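Local structure of tryptophan--tRNA ligase (Campylobacter jejuni subsp. jejuni, 3TZL) at residues Ile135-Thr140 and Gln310-Lys315. The protein probably catalyses the ATP-dependent attachment of tryptophan to its cognate tRNA, as a homodimeric class I aminoacyl-tRNA synthetase. Sequence-based numbering, arbitrary orientation.
Sequences ILLFDT and QEKMQK
Lys312 reaches from the long C-terminal helix 291-320 to the turn that follows helix 122-137, and a salt bridge to Asp139 ties the two together. Its CG lies anti to the backbone N (chi1 176°), which sets the first methylenes alongside the carbonyl oxygen of Leu137, with Lys312 CB 3.6 Å from Leu137 O; bends at chi2 and chi3 then turn CE and NZ to Asp139. Lys312 NZ lies 2.8 Å from Asp139 OD2, on its syn lone pair, and makes a weak hydrogen bond to Asp139 OD1 at 3.3 Å. A long flexible lysine suits this buried place: its methylenes line the turn, and its charge ends at the carboxylate and at the carbonyl oxygen of Ile170, while Thr172 bonds Asp139 OD1. In this class I synthetase the turn leads from a helix of the Rossmann-type catalytic domain into strand 142-144, and Ile135, one turn back, touches the bound tryptophan. Aspartate is readily accommodated in the left-handed conformation (phi 52°) that turns the chain here; its CG, anti to the carbonyl carbon (chi1 -77°), carries the short carboxylate obliquely across the lysine. Beyond it Thr140 OG1 folds back onto Ile135 O, 2.7 Å away in the carbonyl plane. Beside the ion pair, Leu137 CD1 comes within 4.0 Å of SE of selenomethionine Met313; the two side chains cross at about a right angle, and Met313, bent at chi2 and chi3, offers a pliable apolar surface to the branched leucine.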
loop_
_atom_site.group_PDB
_atom_site.type_symbol
_atom_site.label_atom_id
_atom_site.label_comp_id
_atom_site.label_asym_id
_atom_site.label_seq_id
_atom_site.Cartn_x
_atom_site.Cartn_y
_atom_site.Cartn_z
ATOM N N ILE B 135 -6.573 -6.780 -9.973
ATOM C CA ILE B 135 -7.736 -7.211 -10.727
ATOM C C ILE B 135 -8.713 -6.066 -11.047
ATOM O O ILE B 135 -9.105 -5.880 -12.204
ATOM C CB ILE B 135 -8.441 -8.337 -9.970
ATOM C CG1 ILE B 135 -7.470 -9.519 -9.798
ATOM C CG2 ILE B 135 -9.721 -8.749 -10.680
ATOM C CD1 ILE B 135 -7.881 -10.505 -8.744
ATOM N N LEU B 136 -9.068 -5.284 -10.031
ATOM C CA LEU B 136 -10.128 -4.273 -10.154
ATOM C C LEU B 136 -9.710 -3.039 -10.936
ATOM O O LEU B 136 -10.535 -2.420 -11.602
ATOM C CB LEU B 136 -10.635 -3.834 -8.772
ATOM C CG LEU B 136 -11.218 -4.930 -7.885
ATOM C CD1 LEU B 136 -11.745 -4.394 -6.552
ATOM C CD2 LEU B 136 -12.299 -5.678 -8.621
ATOM N N LEU B 137 -8.447 -2.655 -10.806
ATOM C CA LEU B 137 -7.903 -1.491 -11.519
ATOM C C LEU B 137 -8.185 -1.557 -13.026
ATOM O O LEU B 137 -8.503 -0.544 -13.640
ATOM C CB LEU B 137 -6.393 -1.353 -11.259
ATOM C CG LEU B 137 -5.597 -0.167 -11.838
ATOM C CD1 LEU B 137 -6.157 1.208 -11.420
ATOM C CD2 LEU B 137 -4.144 -0.280 -11.431
ATOM N N PHE B 138 -8.141 -2.760 -13.597
ATOM C CA PHE B 138 -8.277 -2.943 -15.050
ATOM C C PHE B 138 -9.622 -3.453 -15.558
ATOM O O PHE B 138 -9.728 -3.846 -16.711
ATOM C CB PHE B 138 -7.140 -3.833 -15.551
ATOM C CG PHE B 138 -5.796 -3.284 -15.207
ATOM C CD1 PHE B 138 -5.255 -2.245 -15.942
ATOM C CD2 PHE B 138 -5.107 -3.754 -14.120
ATOM C CE1 PHE B 138 -4.037 -1.710 -15.613
ATOM C CE2 PHE B 138 -3.886 -3.208 -13.772
ATOM C CZ PHE B 138 -3.353 -2.179 -14.518
ATOM N N ASP B 139 -10.646 -3.405 -14.707
ATOM C CA ASP B 139 -11.966 -3.922 -15.041
ATOM C C ASP B 139 -11.944 -5.365 -15.563
ATOM O O ASP B 139 -12.682 -5.705 -16.483
ATOM C CB ASP B 139 -12.703 -3.007 -16.026
ATOM C CG ASP B 139 -13.267 -1.766 -15.352
ATOM O OD1 ASP B 139 -14.312 -1.871 -14.669
ATOM O OD2 ASP B 139 -12.660 -0.687 -15.496
ATOM N N THR B 140 -11.103 -6.190 -14.946
ATOM C CA THR B 140 -10.999 -7.605 -15.268
ATOM C C THR B 140 -12.334 -8.322 -15.166
ATOM O O THR B 140 -13.029 -8.204 -14.163
ATOM C CB THR B 140 -10.048 -8.287 -14.290
ATOM O OG1 THR B 140 -8.795 -7.605 -14.301
ATOM C CG2 THR B 140 -9.849 -9.754 -14.680
ATOM N N GLN B 310 -5.091 5.023 -15.248
ATOM C CA GLN B 310 -5.298 6.451 -15.000
ATOM C C GLN B 310 -6.756 6.808 -15.145
ATOM O O GLN B 310 -7.269 7.620 -14.390
ATOM C CB GLN B 310 -4.471 7.323 -15.949
ATOM C CG GLN B 310 -3.004 7.413 -15.582
ATOM C CD GLN B 310 -2.189 8.143 -16.644
ATOM O OE1 GLN B 310 -2.679 8.415 -17.745
ATOM N NE2 GLN B 310 -0.940 8.464 -16.315
ATOM N N GLU B 311 -7.413 6.221 -16.136
ATOM C CA GLU B 311 -8.834 6.466 -16.325
ATOM C C GLU B 311 -9.644 5.973 -15.109
ATOM O O GLU B 311 -10.564 6.647 -14.653
ATOM C CB GLU B 311 -9.312 5.813 -17.620
ATOM C CG GLU B 311 -8.756 6.488 -18.872
ATOM C CD GLU B 311 -9.064 5.734 -20.161
ATOM O OE1 GLU B 311 -9.057 4.477 -20.165
ATOM O OE2 GLU B 311 -9.304 6.406 -21.183
ATOM N N LYS B 312 -9.285 4.811 -14.567
ATOM C CA LYS B 312 -9.998 4.286 -13.406
ATOM C C LYS B 312 -9.743 5.191 -12.211
ATOM O O LYS B 312 -10.676 5.567 -11.501
ATOM C CB LYS B 312 -9.589 2.843 -13.086
ATOM C CG LYS B 312 -10.232 2.279 -11.811
ATOM C CD LYS B 312 -11.750 2.174 -11.996
ATOM C CE LYS B 312 -12.101 1.031 -12.951
ATOM N NZ LYS B 312 -13.528 1.032 -13.421
HETATM N N MSE B 313 -8.484 5.560 -12.005
HETATM C CA MSE B 313 -8.143 6.434 -10.878
HETATM C C MSE B 313 -8.816 7.809 -10.918
HETATM O O MSE B 313 -9.114 8.361 -9.874
HETATM C CB MSE B 313 -6.630 6.579 -10.692
HETATM C CG MSE B 313 -5.921 5.249 -10.277
HETATM SE SE MSE B 313 -6.798 4.213 -8.827
HETATM C CE MSE B 313 -6.397 5.335 -7.283
ATOM N N GLN B 314 -9.057 8.351 -12.104
ATOM C CA GLN B 314 -9.764 9.630 -12.233
ATOM C C GLN B 314 -11.169 9.511 -11.634
ATOM O O GLN B 314 -11.658 10.431 -10.971
ATOM C CB GLN B 314 -9.851 10.064 -13.705
ATOM C CG GLN B 314 -8.567 10.683 -14.247
ATOM C CD GLN B 314 -8.507 10.769 -15.784
ATOM O OE1 GLN B 314 -9.527 10.704 -16.483
ATOM N NE2 GLN B 314 -7.289 10.902 -16.309
ATOM N N LYS B 315 -11.808 8.368 -11.871
ATOM C CA LYS B 315 -13.117 8.090 -11.294
ATOM C C LYS B 315 -13.023 7.892 -9.788
ATOM O O LYS B 315 -13.838 8.426 -9.029
ATOM C CB LYS B 315 -13.733 6.851 -11.943
ATOM C CG LYS B 315 -14.083 7.053 -13.405
ATOM C CD LYS B 315 -14.667 5.771 -13.984
ATOM C CE LYS B 315 -15.058 5.932 -15.448
ATOM N NZ LYS B 315 -15.604 4.649 -15.989
#